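Side-chain contacts in glutamyl-tRNA(Gln) amidotransferase subunit B, mitochondrial (Saccharomyces cerevisiae, PDB 4N0H), which is the B subunit of a three-chain mitochondrial amidotransferase and is built mainly from a GatB/GatE catalytic domain, a mixed beta sheet packed with helices: residues B[69-74]-B[138-143]; B[75-80]-B[306-311]; B[109-114]-B[292-297]; B[183-188]-B[230-235]; B[190-195]-B[208-213]. All coordinates share one frame; numbering follows the deposited sequence.

Interaction 1: residues B[69-74]-B[138-143]; sequences LFAMKL and LQIEQD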
# COMPACT_ATOMS: atom_id res chain seq x y z
N LEU B 69 17.18 -13.08 11.97
CA LEU B 69 18.20 -13.77 12.74
C LEU B 69 18.83 -14.89 11.92
O LEU B 69 20.06 -15.03 11.87
CB LEU B 69 17.61 -14.34 14.04
CG LEU B 69 18.55 -15.16 14.92
CD1 LEU B 69 19.65 -14.28 15.49
CD2 LEU B 69 17.78 -15.85 16.04
N PHE B 70 17.99 -15.68 11.26
CA PHE B 70 18.44 -16.79 10.44
C PHE B 70 19.30 -16.27 9.29
O PHE B 70 20.36 -16.81 9.01
CB PHE B 70 17.26 -17.60 9.88
CG PHE B 70 16.66 -18.57 10.87
CD1 PHE B 70 16.87 -18.43 12.23
CD2 PHE B 70 15.89 -19.63 10.42
CE1 PHE B 70 16.31 -19.32 13.13
CE2 PHE B 70 15.32 -20.53 11.32
CZ PHE B 70 15.54 -20.38 12.67
N ALA B 71 18.85 -15.19 8.65
CA ALA B 71 19.62 -14.60 7.55
C ALA B 71 20.96 -14.03 8.04
O ALA B 71 21.96 -14.05 7.31
CB ALA B 71 18.81 -13.55 6.83
N MET B 72 20.98 -13.51 9.26
CA MET B 72 22.22 -13.04 9.87
C MET B 72 23.24 -14.17 10.03
O MET B 72 24.40 -14.03 9.66
CB MET B 72 21.95 -12.40 11.24
CG MET B 72 21.85 -10.89 11.19
SD MET B 72 23.40 -10.17 10.61
CE MET B 72 23.07 -8.44 10.86
N LYS B 73 22.79 -15.30 10.57
CA LYS B 73 23.67 -16.44 10.81
C LYS B 73 24.28 -16.94 9.50
O LYS B 73 25.47 -17.26 9.44
CB LYS B 73 22.92 -17.57 11.53
CG LYS B 73 22.36 -17.15 12.88
CD LYS B 73 21.64 -18.30 13.58
CE LYS B 73 22.63 -19.32 14.12
NZ LYS B 73 21.94 -20.46 14.80
N LEU B 74 23.47 -16.98 8.45
CA LEU B 74 23.96 -17.42 7.15
C LEU B 74 24.98 -16.43 6.56
O LEU B 74 26.01 -16.84 6.04
CB LEU B 74 22.81 -17.63 6.16
CG LEU B 74 23.26 -18.09 4.78
CD1 LEU B 74 24.03 -19.42 4.87
CD2 LEU B 74 22.07 -18.21 3.85
N LEU B 138 22.27 -12.48 -1.15
CA LEU B 138 21.47 -13.30 -0.27
C LEU B 138 20.15 -12.54 -0.06
O LEU B 138 20.17 -11.39 0.36
CB LEU B 138 22.23 -13.44 1.05
CG LEU B 138 21.97 -14.55 2.05
CD1 LEU B 138 23.28 -14.84 2.79
CD2 LEU B 138 20.89 -14.14 3.03
N GLN B 139 19.02 -13.17 -0.38
CA GLN B 139 17.73 -12.49 -0.32
C GLN B 139 16.69 -13.25 0.50
O GLN B 139 16.62 -14.48 0.44
CB GLN B 139 17.16 -12.28 -1.74
CG GLN B 139 17.98 -11.37 -2.63
CD GLN B 139 17.35 -11.18 -4.01
OE1 GLN B 139 16.42 -11.90 -4.38
NE2 GLN B 139 17.85 -10.20 -4.76
N ILE B 140 15.87 -12.52 1.25
CA ILE B 140 14.74 -13.13 1.95
C ILE B 140 13.49 -12.92 1.09
O ILE B 140 13.26 -11.82 0.59
CB ILE B 140 14.51 -12.48 3.32
CG1 ILE B 140 15.76 -12.62 4.20
CG2 ILE B 140 13.29 -13.09 4.02
CD1 ILE B 140 15.77 -11.68 5.39
N GLU B 141 12.69 -13.97 0.92
CA GLU B 141 11.46 -13.84 0.15
C GLU B 141 10.36 -14.83 0.54
O GLU B 141 10.63 -15.83 1.21
CB GLU B 141 11.75 -13.94 -1.35
CG GLU B 141 12.34 -15.27 -1.78
CD GLU B 141 12.71 -15.28 -3.25
OE1 GLU B 141 12.61 -16.35 -3.88
OE2 GLU B 141 13.09 -14.21 -3.77
N GLN B 142 9.14 -14.54 0.11
CA GLN B 142 7.98 -15.37 0.39
C GLN B 142 7.92 -16.59 -0.50
O GLN B 142 8.18 -16.50 -1.70
CB GLN B 142 6.69 -14.59 0.14
CG GLN B 142 6.27 -13.63 1.22
CD GLN B 142 4.97 -12.94 0.87
OE1 GLN B 142 4.76 -12.52 -0.27
NE2 GLN B 142 4.07 -12.83 1.85
N ASP B 143 7.55 -17.73 0.08
CA ASP B 143 7.20 -18.89 -0.73
C ASP B 143 5.75 -18.73 -1.20
O ASP B 143 4.97 -17.97 -0.61
CB ASP B 143 7.36 -20.19 0.07
CG ASP B 143 7.64 -21.40 -0.82
OD1 ASP B 143 7.99 -22.47 -0.27
OD2 ASP B 143 7.53 -21.28 -2.06

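Interaction 2: residues B[75-80]-B[306-311]; sequences SLALGS and GLMPQL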
# COMPACT_ATOMS: atom_id res chain seq x y z
N SER B 75 24.68 -15.14 6.65
CA SER B 75 25.58 -14.10 6.13
C SER B 75 26.94 -14.18 6.82
O SER B 75 27.98 -14.08 6.18
CB SER B 75 24.98 -12.71 6.34
OG SER B 75 23.70 -12.60 5.75
N LEU B 76 26.91 -14.36 8.14
CA LEU B 76 28.13 -14.44 8.93
C LEU B 76 28.95 -15.67 8.55
O LEU B 76 30.17 -15.60 8.41
CB LEU B 76 27.80 -14.45 10.42
CG LEU B 76 27.32 -13.12 11.00
CD1 LEU B 76 26.84 -13.29 12.43
CD2 LEU B 76 28.43 -12.09 10.93
N ALA B 77 28.27 -16.80 8.37
CA ALA B 77 28.94 -18.04 8.01
C ALA B 77 29.61 -17.94 6.65
O ALA B 77 30.65 -18.56 6.41
CB ALA B 77 27.96 -19.20 8.04
N LEU B 78 29.02 -17.16 5.75
CA LEU B 78 29.55 -16.99 4.40
C LEU B 78 30.56 -15.85 4.29
O LEU B 78 31.27 -15.74 3.30
CB LEU B 78 28.41 -16.72 3.41
CG LEU B 78 27.32 -17.78 3.27
CD1 LEU B 78 26.21 -17.25 2.38
CD2 LEU B 78 27.87 -19.10 2.71
N GLY B 79 30.62 -15.01 5.32
CA GLY B 79 31.45 -13.83 5.27
C GLY B 79 30.85 -12.76 4.37
O GLY B 79 31.57 -11.95 3.79
N SER B 80 29.53 -12.77 4.24
CA SER B 80 28.85 -11.79 3.40
C SER B 80 28.80 -10.43 4.09
O SER B 80 28.86 -10.35 5.32
CB SER B 80 27.42 -12.26 3.09
OG SER B 80 27.43 -13.54 2.51
N GLY B 306 28.32 -14.16 18.36
CA GLY B 306 28.54 -14.92 19.57
C GLY B 306 27.65 -16.14 19.70
O GLY B 306 27.95 -17.07 20.45
N LEU B 307 26.56 -16.15 18.95
CA LEU B 307 25.58 -17.23 19.04
C LEU B 307 25.80 -18.28 17.93
O LEU B 307 25.09 -19.28 17.85
CB LEU B 307 24.16 -16.64 19.07
CG LEU B 307 22.99 -16.82 18.09
CD1 LEU B 307 21.88 -15.83 18.45
CD2 LEU B 307 23.38 -16.63 16.63
N MET B 308 26.81 -18.04 17.10
CA MET B 308 27.16 -18.97 16.03
C MET B 308 27.77 -20.25 16.58
O MET B 308 28.54 -20.21 17.54
CB MET B 308 28.15 -18.31 15.06
CG MET B 308 27.59 -17.13 14.29
SD MET B 308 26.45 -17.68 13.00
CE MET B 308 27.60 -18.31 11.78
N PRO B 309 27.44 -21.39 15.97
CA PRO B 309 28.08 -22.64 16.36
C PRO B 309 29.49 -22.70 15.77
O PRO B 309 29.78 -21.94 14.84
CB PRO B 309 27.19 -23.70 15.72
CG PRO B 309 26.66 -23.02 14.49
CD PRO B 309 26.46 -21.58 14.88
N GLN B 310 30.34 -23.57 16.30
CA GLN B 310 31.66 -23.78 15.72
C GLN B 310 31.50 -24.25 14.28
O GLN B 310 30.80 -25.22 14.01
CB GLN B 310 32.45 -24.82 16.52
CG GLN B 310 33.79 -25.18 15.91
CD GLN B 310 34.79 -24.03 15.98
OE1 GLN B 310 34.90 -23.36 17.00
NE2 GLN B 310 35.51 -23.80 14.89
N LEU B 311 32.16 -23.56 13.36
CA LEU B 311 32.11 -23.95 11.96
C LEU B 311 33.30 -24.85 11.61
O LEU B 311 34.34 -24.77 12.25
CB LEU B 311 32.07 -22.71 11.06
CG LEU B 311 30.71 -21.99 11.07
CD1 LEU B 311 30.78 -20.67 10.32
CD2 LEU B 311 29.64 -22.90 10.48

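Interaction 3: residues B[109-114]-B[292-297]; sequences RPFARG and PYINLA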
# COMPACT_ATOMS: atom_id res chain seq x y z
N ARG B 109 17.24 -4.23 -3.02
CA ARG B 109 18.15 -4.14 -1.89
C ARG B 109 18.16 -5.44 -1.09
O ARG B 109 17.41 -5.60 -0.13
CB ARG B 109 17.79 -2.97 -0.98
CG ARG B 109 17.75 -1.62 -1.69
CD ARG B 109 17.80 -0.47 -0.69
NE ARG B 109 18.96 -0.58 0.19
CZ ARG B 109 20.17 -0.10 -0.11
NH1 ARG B 109 20.37 0.53 -1.26
NH2 ARG B 109 21.17 -0.24 0.75
N PRO B 110 19.03 -6.38 -1.48
CA PRO B 110 19.12 -7.70 -0.83
C PRO B 110 19.68 -7.59 0.59
O PRO B 110 20.33 -6.60 0.93
CB PRO B 110 20.09 -8.47 -1.74
CG PRO B 110 20.90 -7.41 -2.42
CD PRO B 110 19.96 -6.25 -2.61
N PHE B 111 19.40 -8.61 1.40
CA PHE B 111 19.85 -8.64 2.79
C PHE B 111 21.37 -8.55 2.93
O PHE B 111 21.87 -7.85 3.80
CB PHE B 111 19.34 -9.91 3.50
CG PHE B 111 19.63 -9.93 4.98
CD1 PHE B 111 20.76 -10.57 5.47
CD2 PHE B 111 18.79 -9.30 5.88
CE1 PHE B 111 21.04 -10.59 6.83
CE2 PHE B 111 19.05 -9.32 7.24
CZ PHE B 111 20.18 -9.96 7.71
N ALA B 112 22.09 -9.27 2.07
CA ALA B 112 23.55 -9.28 2.11
C ALA B 112 24.15 -9.46 0.73
O ALA B 112 23.50 -9.94 -0.19
CB ALA B 112 24.05 -10.39 3.05
N ARG B 113 25.41 -9.06 0.59
CA ARG B 113 26.13 -9.23 -0.66
C ARG B 113 27.54 -9.75 -0.38
O ARG B 113 28.06 -9.60 0.73
CB ARG B 113 26.19 -7.92 -1.44
CG ARG B 113 24.87 -7.53 -2.09
CD ARG B 113 24.95 -6.15 -2.73
NE ARG B 113 24.74 -5.07 -1.77
CZ ARG B 113 25.13 -3.81 -1.95
NH1 ARG B 113 25.77 -3.46 -3.06
NH2 ARG B 113 24.88 -2.90 -1.02
N GLY B 114 28.14 -10.38 -1.38
CA GLY B 114 29.48 -10.92 -1.24
C GLY B 114 29.47 -12.19 -0.41
O GLY B 114 28.42 -12.80 -0.19
N PRO B 292 8.63 -1.44 6.82
CA PRO B 292 9.79 -0.60 7.15
C PRO B 292 11.06 -1.19 6.55
O PRO B 292 11.11 -2.40 6.36
CB PRO B 292 9.87 -0.69 8.68
CG PRO B 292 8.53 -1.22 9.13
CD PRO B 292 8.06 -2.10 8.01
N TYR B 293 12.05 -0.36 6.26
CA TYR B 293 13.37 -0.85 5.86
C TYR B 293 13.93 -1.76 6.94
O TYR B 293 13.61 -1.62 8.12
CB TYR B 293 14.35 0.32 5.70
CG TYR B 293 14.07 1.25 4.54
CD1 TYR B 293 13.78 0.77 3.27
CD2 TYR B 293 14.11 2.63 4.72
CE1 TYR B 293 13.53 1.63 2.22
CE2 TYR B 293 13.86 3.49 3.68
CZ TYR B 293 13.58 3.00 2.43
OH TYR B 293 13.34 3.88 1.40
N ILE B 294 14.77 -2.71 6.54
CA ILE B 294 15.58 -3.45 7.50
C ILE B 294 16.84 -2.63 7.75
O ILE B 294 17.68 -2.50 6.87
CB ILE B 294 15.97 -4.85 6.96
CG1 ILE B 294 14.73 -5.74 6.83
CG2 ILE B 294 17.01 -5.52 7.85
CD1 ILE B 294 15.03 -7.12 6.30
N ASN B 295 16.94 -2.06 8.95
CA ASN B 295 18.09 -1.23 9.32
C ASN B 295 18.73 -1.72 10.60
O ASN B 295 18.34 -1.31 11.70
CB ASN B 295 17.65 0.23 9.47
CG ASN B 295 18.81 1.17 9.74
OD1 ASN B 295 19.98 0.79 9.63
ND2 ASN B 295 18.50 2.41 10.09
N LEU B 296 19.72 -2.60 10.47
CA LEU B 296 20.30 -3.26 11.63
C LEU B 296 21.45 -2.44 12.21
O LEU B 296 22.26 -1.88 11.47
CB LEU B 296 20.78 -4.66 11.24
CG LEU B 296 19.67 -5.48 10.59
CD1 LEU B 296 20.20 -6.76 9.98
CD2 LEU B 296 18.57 -5.78 11.60
N ALA B 297 21.50 -2.35 13.54
CA ALA B 297 22.59 -1.66 14.21
C ALA B 297 23.81 -2.56 14.19
O ALA B 297 23.68 -3.79 14.12
CB ALA B 297 22.20 -1.33 15.65

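Interaction 4: residues B[183-188]-B[230-235]; sequences QVRAFI and PNTSSI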
# COMPACT_ATOMS: atom_id res chain seq x y z
N GLN B 183 32.56 -29.59 -8.89
CA GLN B 183 32.46 -28.42 -8.03
C GLN B 183 31.02 -28.17 -7.63
O GLN B 183 30.72 -27.90 -6.46
CB GLN B 183 33.03 -27.19 -8.74
CG GLN B 183 34.52 -27.27 -9.01
CD GLN B 183 35.02 -26.14 -9.89
OE1 GLN B 183 34.23 -25.33 -10.38
NE2 GLN B 183 36.33 -26.08 -10.11
N VAL B 184 30.12 -28.27 -8.60
CA VAL B 184 28.69 -28.08 -8.37
C VAL B 184 28.17 -29.05 -7.32
O VAL B 184 27.47 -28.66 -6.38
CB VAL B 184 27.88 -28.22 -9.67
CG1 VAL B 184 26.38 -28.25 -9.37
CG2 VAL B 184 28.21 -27.10 -10.64
N ARG B 185 28.53 -30.32 -7.46
CA ARG B 185 28.12 -31.35 -6.52
C ARG B 185 28.66 -31.11 -5.11
O ARG B 185 27.94 -31.25 -4.12
CB ARG B 185 28.53 -32.75 -7.01
CG ARG B 185 28.44 -33.83 -5.95
CD ARG B 185 28.63 -35.23 -6.53
NE ARG B 185 27.39 -35.78 -7.08
CZ ARG B 185 27.19 -36.04 -8.37
NH1 ARG B 185 28.16 -35.83 -9.25
NH2 ARG B 185 26.02 -36.53 -8.77
N ALA B 186 29.94 -30.73 -5.02
CA ALA B 186 30.58 -30.50 -3.73
C ALA B 186 30.01 -29.28 -3.02
O ALA B 186 29.91 -29.26 -1.79
CB ALA B 186 32.09 -30.34 -3.91
N PHE B 187 29.63 -28.26 -3.78
CA PHE B 187 29.07 -27.04 -3.22
C PHE B 187 27.68 -27.28 -2.62
O PHE B 187 27.40 -26.89 -1.49
CB PHE B 187 28.99 -25.94 -4.28
CG PHE B 187 28.43 -24.64 -3.78
CD1 PHE B 187 29.27 -23.68 -3.23
CD2 PHE B 187 27.07 -24.37 -3.86
CE1 PHE B 187 28.76 -22.48 -2.77
CE2 PHE B 187 26.56 -23.17 -3.39
CZ PHE B 187 27.40 -22.23 -2.85
N ILE B 188 26.81 -27.92 -3.40
CA ILE B 188 25.46 -28.25 -2.95
C ILE B 188 25.52 -29.08 -1.68
O ILE B 188 24.76 -28.86 -0.74
CB ILE B 188 24.69 -29.01 -4.04
CG1 ILE B 188 24.48 -28.11 -5.26
CG2 ILE B 188 23.35 -29.50 -3.51
CD1 ILE B 188 23.81 -28.80 -6.42
N PRO B 230 14.69 -31.43 -9.75
CA PRO B 230 14.11 -31.95 -8.50
C PRO B 230 15.12 -32.56 -7.52
O PRO B 230 14.86 -32.59 -6.32
CB PRO B 230 13.13 -33.03 -8.98
CG PRO B 230 13.32 -33.14 -10.49
CD PRO B 230 14.58 -32.42 -10.83
N ASN B 231 16.25 -33.04 -8.03
CA ASN B 231 17.26 -33.67 -7.18
C ASN B 231 18.66 -33.48 -7.73
O ASN B 231 18.83 -33.17 -8.91
CB ASN B 231 16.96 -35.16 -7.02
CG ASN B 231 16.70 -35.84 -8.34
OD1 ASN B 231 15.56 -36.13 -8.70
ND2 ASN B 231 17.77 -36.10 -9.09
N THR B 232 19.66 -33.67 -6.87
CA THR B 232 21.05 -33.43 -7.24
C THR B 232 21.47 -34.19 -8.49
O THR B 232 22.26 -33.69 -9.29
CB THR B 232 22.01 -33.76 -6.07
OG1 THR B 232 23.10 -34.56 -6.54
CG2 THR B 232 21.27 -34.51 -4.97
N SER B 233 20.93 -35.39 -8.67
CA SER B 233 21.22 -36.20 -9.85
C SER B 233 20.75 -35.52 -11.13
O SER B 233 21.42 -35.59 -12.16
CB SER B 233 20.57 -37.58 -9.72
OG SER B 233 20.53 -38.24 -10.97
N SER B 234 19.60 -34.86 -11.06
CA SER B 234 19.02 -34.21 -12.23
C SER B 234 19.74 -32.91 -12.57
O SER B 234 19.76 -32.49 -13.73
CB SER B 234 17.54 -33.92 -11.99
OG SER B 234 16.86 -35.07 -11.51
N ILE B 235 20.32 -32.27 -11.56
CA ILE B 235 21.06 -31.04 -11.77
C ILE B 235 22.35 -31.35 -12.51
O ILE B 235 22.68 -30.71 -13.51
CB ILE B 235 21.41 -30.36 -10.43
CG1 ILE B 235 20.24 -30.48 -9.45
CG2 ILE B 235 21.76 -28.90 -10.65
CD1 ILE B 235 20.47 -29.78 -8.13

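Interaction 5: residues B[190-195]-B[208-213]; sequences KYQNLV and GAMRVD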
# COMPACT_ATOMS: atom_id res chain seq x y z
N LYS B 190 28.00 -29.21 0.59
CA LYS B 190 28.47 -28.42 1.72
C LYS B 190 27.44 -27.37 2.15
O LYS B 190 27.28 -27.09 3.33
CB LYS B 190 29.81 -27.74 1.41
CG LYS B 190 30.40 -27.00 2.61
CD LYS B 190 31.78 -26.43 2.31
CE LYS B 190 32.77 -27.52 1.94
NZ LYS B 190 34.19 -27.10 2.16
N TYR B 191 26.75 -26.79 1.17
CA TYR B 191 25.72 -25.80 1.49
C TYR B 191 24.59 -26.44 2.29
O TYR B 191 24.08 -25.84 3.24
CB TYR B 191 25.18 -25.14 0.23
CG TYR B 191 24.25 -23.98 0.52
CD1 TYR B 191 24.71 -22.88 1.24
CD2 TYR B 191 22.93 -23.99 0.10
CE1 TYR B 191 23.87 -21.82 1.52
CE2 TYR B 191 22.08 -22.93 0.37
CZ TYR B 191 22.56 -21.84 1.09
OH TYR B 191 21.74 -20.78 1.37
N GLN B 192 24.21 -27.66 1.91
CA GLN B 192 23.22 -28.44 2.65
C GLN B 192 23.66 -28.64 4.09
O GLN B 192 22.89 -28.38 5.02
CB GLN B 192 23.00 -29.80 2.00
CG GLN B 192 22.05 -29.81 0.82
CD GLN B 192 21.76 -31.21 0.33
OE1 GLN B 192 22.63 -31.86 -0.25
NE2 GLN B 192 20.55 -31.69 0.58
N ASN B 193 24.88 -29.11 4.28
CA ASN B 193 25.44 -29.29 5.61
C ASN B 193 25.46 -28.01 6.44
O ASN B 193 25.13 -28.02 7.62
CB ASN B 193 26.84 -29.88 5.53
CG ASN B 193 26.84 -31.38 5.66
OD1 ASN B 193 26.55 -32.10 4.71
ND2 ASN B 193 27.17 -31.86 6.86
N LEU B 194 25.84 -26.91 5.80
CA LEU B 194 25.90 -25.61 6.47
C LEU B 194 24.54 -25.16 7.02
O LEU B 194 24.44 -24.79 8.20
CB LEU B 194 26.46 -24.54 5.53
CG LEU B 194 26.56 -23.14 6.14
CD1 LEU B 194 27.64 -23.11 7.21
CD2 LEU B 194 26.81 -22.08 5.08
N VAL B 195 23.51 -25.17 6.19
CA VAL B 195 22.20 -24.68 6.64
C VAL B 195 21.64 -25.54 7.77
O VAL B 195 20.99 -25.03 8.68
CB VAL B 195 21.17 -24.53 5.49
CG1 VAL B 195 21.70 -23.59 4.42
CG2 VAL B 195 20.82 -25.88 4.89
N GLY B 208 11.73 -30.41 -1.15
CA GLY B 208 11.58 -29.08 -1.70
C GLY B 208 12.01 -28.00 -0.71
O GLY B 208 11.89 -26.81 -0.99
N ALA B 209 12.52 -28.43 0.44
CA ALA B 209 13.07 -27.51 1.43
C ALA B 209 14.27 -26.75 0.85
O ALA B 209 14.64 -25.69 1.35
CB ALA B 209 13.48 -28.26 2.68
N MET B 210 14.87 -27.33 -0.18
CA MET B 210 15.93 -26.68 -0.94
C MET B 210 15.69 -26.91 -2.43
O MET B 210 15.33 -28.01 -2.84
CB MET B 210 17.30 -27.21 -0.52
CG MET B 210 18.48 -26.66 -1.32
SD MET B 210 20.06 -27.15 -0.60
CE MET B 210 21.18 -26.80 -1.94
N ARG B 211 15.86 -25.86 -3.23
CA ARG B 211 15.61 -25.94 -4.66
C ARG B 211 16.77 -25.26 -5.39
O ARG B 211 17.17 -24.15 -5.05
CB ARG B 211 14.29 -25.26 -5.03
CG ARG B 211 13.10 -25.72 -4.20
CD ARG B 211 12.00 -24.67 -4.16
NE ARG B 211 11.09 -24.89 -3.04
CZ ARG B 211 10.22 -23.99 -2.59
NH1 ARG B 211 10.14 -22.80 -3.17
NH2 ARG B 211 9.44 -24.27 -1.56
N VAL B 212 17.30 -25.94 -6.41
CA VAL B 212 18.47 -25.44 -7.11
C VAL B 212 18.21 -25.15 -8.59
O VAL B 212 17.93 -26.06 -9.36
CB VAL B 212 19.64 -26.43 -7.00
CG1 VAL B 212 20.87 -25.89 -7.72
CG2 VAL B 212 19.95 -26.73 -5.55
N ASP B 213 18.30 -23.88 -8.97
CA ASP B 213 18.31 -23.50 -10.38
C ASP B 213 19.76 -23.30 -10.82
O ASP B 213 20.63 -23.00 -10.00
CB ASP B 213 17.53 -22.21 -10.61
CG ASP B 213 16.05 -22.36 -10.30
OD1 ASP B 213 15.52 -23.49 -10.41
OD2 ASP B 213 15.42 -21.33 -9.96

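Interaction 1: residues B[69-74]-B[138-143]
Leu138 opens the contact by sending its isobutyl group from strand 130-142 toward Leu74 on helix 65-78. Its CD1 lies 3.7 Å from Leu74 CD2 and 3.8 Å from Leu74 CG, so one methyl of Leu138 rests against the branch point of its partner. The two leucines cross obliquely. Leu74 contributes to this fit by holding CG opposite its own backbone N (chi1 -180°), which carries the branched end out from the helix toward the strand. The other methyl of Leu138, CD2, passes more loosely by Ala71, at 4.4 Å from its CB.

Two residues on, Ile140 turns to the same side of the strand and reaches Ala71 with its longer branch. Ile140 CD1 is 3.8 Å from Ala71 CB and Ile140 CG1 follows at 4.1 Å. The small alanine lets the backbones come close: the CA atoms of Ala71 and Ile140 are 7.6 Å apart. Ile170 of the adjacent strand 168-174 touches both Ala71 and Leu138, which widens this apolar patch across the sheet.

All four contacting residues are buried, and no hydrogen bond joins the segments. With axes 9.9 Å apart and running nearly antiparallel, at 155°, the arrangement is the classical packing of a helix on one face of a beta sheet.

Interaction 2: residues B[75-80]-B[306-311]
The backbones of the two segments approach most closely at Ala77 and Leu311, whose CA atoms are 7.8 Å apart, where the last turn of helix 65-78 runs beside an irregular C-terminal segment. Ala77 is the meeting point. Its methyl receives two side chains, one from each of two residues three positions apart in 306-311.

Met308 comes first. Its chain is folded at both inner torsions, chi2 -74° and chi3 -75°, and this double bend sets the terminal methyl down on the helix surface. Met308 CE lies 3.9 Å from Ala77 CB and 3.8 Å from Ala77 N, touching the main chain as well as the side chain. The same methyl is 4.1 Å from Leu76 CB, near the base of that side chain; the Leu76 side chain also packs on helix 298-306. Leu311 arrives with one branch, its CD1 being 3.9 Å from Ala77 CB. Leu194 of helix 181-197 adjoins both Ala77 and Leu311.

The segment carrying these residues has polar ties of its own. Gln310 NE2 bonds to Leu311 O at 3.0 Å, while the backbone O of Gln310 accepts from NE2 of His197. Met308 to Leu311 also touch a crystal neighbour, which may influence their conformation.

Just beyond the contact, Gly79 takes a positive phi as the helix stops. Ser80 N bonds to Ser75 O at 2.8 Å and Gly79 N to Leu76 O at 3.2 Å, the pair of bonds that defines a Schellman motif at a helix C-terminus.

Interaction 3: residues B[109-114]-B[292-297]
Phe111 and Leu296 meet with their side chains at about a right angle, the methyl of the leucine coming obliquely to the far end of the ring. Leu296 CD1 is the atom that does the touching: it lies 3.9 Å from Phe111 CZ and equally 3.9 Å from Phe111 CE2, straddling the bond between them. Ile294 reaches the same corner from its own place two residues earlier, also obliquely but more loosely, with its CG2 4.4 Å from Phe111 CE2.

The ring arrives here through its length, since the root of the phenylalanine side chain does not aim at 292-297. A trans first torsion, chi1 -174°, swings the aromatic group out to the loop. Phe111 belongs to a classic beta bulge: it and Ala112 both face Leu138 of the neighbouring strand 130-142. Around the ring, Ala71 and Ser75 of helix 65-78 add further packing, and Leu296 in turn touches Met72 of that helix and Leu110 of subunit F.

Backbone bonds of Phe111 to Asn83 and of Ile294 to Ser86 tie both segments to one short stretch of the chain. Between the segments there is no hydrogen bond, and all three contacting residues are buried. Across the two segments the contact is apolar, so it probably rests on dispersion and burial of carbon surface; directed bonds of the loop run instead to Ser86 and to subunit F.

Interaction 4: residues B[183-188]-B[230-235]
Ile188 and Ile235 join two helices, 181-197 and 232-248, in a helix-on-helix contact beside the main sheet of the domain. Their terminal methyls meet tip to tip, with Ile188 CD1 3.9 Å from Ile235 CD1. Each isoleucine points from its own helix toward the other. The sheet adjoins this touch: Ile188 also packs on Leu18 of strand 14-23 and on Met210 of strand 210-218, and Ile235 on Val212 and Val214 of the latter strand. The pair thus closes the seam where the two helices and the sheet come together, and both of its members are buried.

Thr232, in the first turn of the second helix, supplies the other large share of the contact, toward the solvent side. There the CA atoms of Arg185 and Thr232 are 7.4 Å apart, the closest backbone approach. The side chains of these two residues cross at about a right angle. Arg185 starts out extended, bends at chi3 (-84°), and brings its guanidinium group near the threonine, with OG1 lying obliquely to it, so that Arg185 NH2 is 4.2 Å from Thr232 OG1, a distance of contact rather than bonding. The chi1 of Thr232, 133°, lies far from a staggered value, so the exact place of its hydroxyl is best read with reserve. The Arg185 side chain also touches Ile236, one turn beyond Thr232.

Asn231, just ahead of Thr232, occupies the N-cap position. Its carbonyl is gripped twice, with Ser234 N at 2.8 Å and Ile235 N at 3.2 Å from Asn231 O.

Interaction 5: residues B[190-195]-B[208-213]
Met210 and Tyr191 bring strand 210-218 against helix 181-197, a helix-on-sheet packing within the GatB/GatE catalytic domain. The thioether is the probe. Met210 CE comes to the edge of the Tyr191 ring, in its plane, 3.9 Å from Tyr191 CD2. Just before that methyl, Met210 SD rests 3.6 Å from Gln192 CG, and these two side chains cross at about a right angle. The methionine is stretched out along its whole length, from chi1 (176°) onward, and so reaches from strand to helix.

The next shell steadies the partners. Val195, one helical turn on, lays its CG1 3.9 Å above one face of the Tyr191 ring, toward the rim. Ile20 of strand 14-23 touches both Tyr191 and Met210, and the tyrosine also packs on Leu74 of helix 65-78. Gln192 offers only its aliphatic part to the methionine; its NE2 bonds to Gly203 O.

Further out, the strand's entry is stitched to the preceding turn. Arg211 turns back over the turn, and its NE donates to Gly208 O at 2.9 Å, with an N-H...O angle of 145°, in the plane of that carbonyl.

Two helices carry four of these contacts. Helix 65-78 serves interactions 1 and 2, whose centres are 13 Å apart, and helix 181-197 serves interactions 4 and 5, 10 Å apart. Interaction 3 joins strand 102-120 to the loop before helix 298-306. The two helix groups meet where Leu74 touches Leu194 and where Asp143 forms a salt bridge with Arg211, linking interactions 1 and 5. Interactions 1, 3 and 5 all reach the same mixed sheet. Along the chain, interaction 2 encloses interactions 3, 4 and 5, while interaction 1 crosses both 2 and 3. Residues distant in sequence are thereby drawn into one compact domain, with interactions 3 and 4 about 29 Å apart between centres.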